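Local coordinates for diguanylate cyclase TpbB (Pseudomonas aeruginosa, PDB 4IOB), which condenses two GTP molecules into the second messenger cyclic di-GMP through its cytoplasmic GGDEF domain, making a signal important in biofilm formation, at residues A29-D34 with R94-I99. Numbering follows the deposited sequence.
Sequences AVLFID and RIADNI
I33 lays its CD1 methyl against I99, between the tip of its longer arm (CD1, 3.9 Å from CD1 of I33) and its CB methyl (CG2, 4.0 Å from the same I33 atom). This is helix-on-sheet packing in the GGDEF domain: strand 27-35, central in the five-stranded mixed sheet, is covered on one face by helix 89-102. The torsions of I33 explain the reach. Its CG1 lies beside the backbone N (chi1 -45°), anti to the carbonyl carbon, and chi2 of -179° extends the chain, carrying CD1 out from the strand to the helix. V30 and F32 face the other side of the sheet, where they meet L136 and A140 of helix 133-150, so the strand is sandwiched between two helices. L119 of the adjoining strand touches both I33 and I99, closing the same apolar layer. The magnesium-binding residues S35 and D77 lie about 7 Å from I33, side chain to side chain, which places this packing close to them. All four touching residues are buried, and their contact is purely apolar. The backbones are nearest at L31 and A96, with 7.9 Å between their CA atoms. Two residues back from I33 on the strand and three back from I99 on the helix, this pair meets through single methyls: A96 contributes only its CB, and L31 spans most of the gap with its CD2 branch, which stops 4.1 Å from CB of A96.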
loop_
_atom_site.group_PDB
_atom_site.type_symbol
_atom_site.label_atom_id
_atom_site.label_comp_id
_atom_site.label_asym_id
_atom_site.label_seq_id
_atom_site.Cartn_x
_atom_site.Cartn_y
_atom_site.Cartn_z
ATOM N N ALA A 29 -10.686 -2.003 -4.396
ATOM C CA ALA A 29 -10.001 -2.202 -3.129
ATOM C C ALA A 29 -8.994 -1.093 -2.851
ATOM O O ALA A 29 -8.413 -0.516 -3.771
ATOM C CB ALA A 29 -9.315 -3.559 -3.104
ATOM N N VAL A 30 -8.803 -0.797 -1.571
ATOM C CA VAL A 30 -7.780 0.141 -1.144
ATOM C C VAL A 30 -6.782 -0.589 -0.259
ATOM O O VAL A 30 -7.149 -1.155 0.773
ATOM C CB VAL A 30 -8.380 1.321 -0.358
ATOM C CG1 VAL A 30 -7.277 2.138 0.296
ATOM C CG2 VAL A 30 -9.230 2.190 -1.272
ATOM N N LEU A 31 -5.521 -0.586 -0.676
ATOM C CA LEU A 31 -4.459 -1.221 0.089
ATOM C C LEU A 31 -3.564 -0.170 0.728
ATOM O O LEU A 31 -3.179 0.807 0.087
ATOM C CB LEU A 31 -3.610 -2.120 -0.810
ATOM C CG LEU A 31 -4.124 -3.514 -1.162
ATOM C CD1 LEU A 31 -5.517 -3.454 -1.767
ATOM C CD2 LEU A 31 -3.142 -4.194 -2.106
ATOM N N PHE A 32 -3.239 -0.381 1.997
ATOM C CA PHE A 32 -2.305 0.471 2.718
ATOM C C PHE A 32 -1.012 -0.285 2.961
ATOM O O PHE A 32 -1.030 -1.394 3.495
ATOM C CB PHE A 32 -2.889 0.860 4.068
ATOM C CG PHE A 32 -3.501 2.225 4.096
ATOM C CD1 PHE A 32 -2.933 3.227 4.862
ATOM C CD2 PHE A 32 -4.640 2.505 3.364
ATOM C CE1 PHE A 32 -3.492 4.489 4.901
ATOM C CE2 PHE A 32 -5.205 3.766 3.396
ATOM C CZ PHE A 32 -4.629 4.760 4.166
ATOM N N ILE A 33 0.112 0.314 2.589
ATOM C CA ILE A 33 1.397 -0.347 2.761
ATOM C C ILE A 33 2.297 0.441 3.707
ATOM O O ILE A 33 2.553 1.624 3.490
ATOM C CB ILE A 33 2.101 -0.544 1.406
ATOM C CG1 ILE A 33 1.104 -1.064 0.367
ATOM C CG2 ILE A 33 3.287 -1.485 1.552
ATOM C CD1 ILE A 33 1.711 -1.319 -0.995
ATOM N N ASP A 34 2.769 -0.215 4.761
ATOM C CA ASP A 34 3.694 0.420 5.690
ATOM C C ASP A 34 5.019 -0.329 5.704
ATOM O O ASP A 34 5.076 -1.495 6.094
ATOM C CB ASP A 34 3.106 0.465 7.104
ATOM C CG ASP A 34 3.828 1.454 8.002
ATOM O OD1 ASP A 34 4.770 1.039 8.713
ATOM O OD2 ASP A 34 3.463 2.650 7.988
ATOM N N ARG A 94 -4.204 -11.333 -3.817
ATOM C CA ARG A 94 -3.197 -11.853 -4.732
ATOM C C ARG A 94 -2.133 -10.798 -5.020
ATOM O O ARG A 94 -0.935 -11.082 -4.986
ATOM C CB ARG A 94 -3.857 -12.298 -6.039
ATOM C CG ARG A 94 -2.918 -12.980 -7.022
ATOM C CD ARG A 94 -2.759 -14.459 -6.706
ATOM N N ILE A 95 -2.583 -9.581 -5.307
ATOM C CA ILE A 95 -1.678 -8.475 -5.597
ATOM C C ILE A 95 -0.840 -8.119 -4.374
ATOM O O ILE A 95 0.349 -7.821 -4.490
ATOM C CB ILE A 95 -2.445 -7.229 -6.074
ATOM C CG1 ILE A 95 -3.180 -7.526 -7.384
ATOM C CG2 ILE A 95 -1.496 -6.052 -6.249
ATOM C CD1 ILE A 95 -3.947 -6.345 -7.935
ATOM N N ALA A 96 -1.467 -8.156 -3.202
ATOM C CA ALA A 96 -0.770 -7.882 -1.952
ATOM C C ALA A 96 0.325 -8.914 -1.708
ATOM O O ALA A 96 1.444 -8.569 -1.327
ATOM C CB ALA A 96 -1.750 -7.861 -0.790
ATOM N N ASP A 97 -0.004 -10.184 -1.929
ATOM C CA ASP A 97 0.973 -11.258 -1.801
ATOM C C ASP A 97 2.185 -10.975 -2.679
ATOM O O ASP A 97 3.327 -11.158 -2.260
ATOM C CB ASP A 97 0.352 -12.600 -2.191
ATOM C CG ASP A 97 -0.730 -13.046 -1.229
ATOM O OD1 ASP A 97 -0.905 -12.390 -0.180
ATOM O OD2 ASP A 97 -1.405 -14.057 -1.520
ATOM N N ASN A 98 1.924 -10.524 -3.902
ATOM C CA ASN A 98 2.985 -10.216 -4.853
ATOM C C ASN A 98 3.841 -9.038 -4.401
ATOM O O ASN A 98 5.063 -9.051 -4.555
ATOM C CB ASN A 98 2.397 -9.941 -6.238
ATOM C CG ASN A 98 1.603 -11.114 -6.778
ATOM O OD1 ASN A 98 1.615 -12.204 -6.205
ATOM N ND2 ASN A 98 0.906 -10.896 -7.888
ATOM N N ILE A 99 3.193 -8.019 -3.847
ATOM C CA ILE A 99 3.897 -6.840 -3.359
ATOM C C ILE A 99 4.841 -7.199 -2.216
ATOM O O ILE A 99 5.977 -6.729 -2.164
ATOM C CB ILE A 99 2.916 -5.752 -2.882
ATOM C CG1 ILE A 99 2.082 -5.236 -4.055
ATOM C CG2 ILE A 99 3.671 -4.609 -2.222
ATOM C CD1 ILE A 99 1.129 -4.122 -3.683
#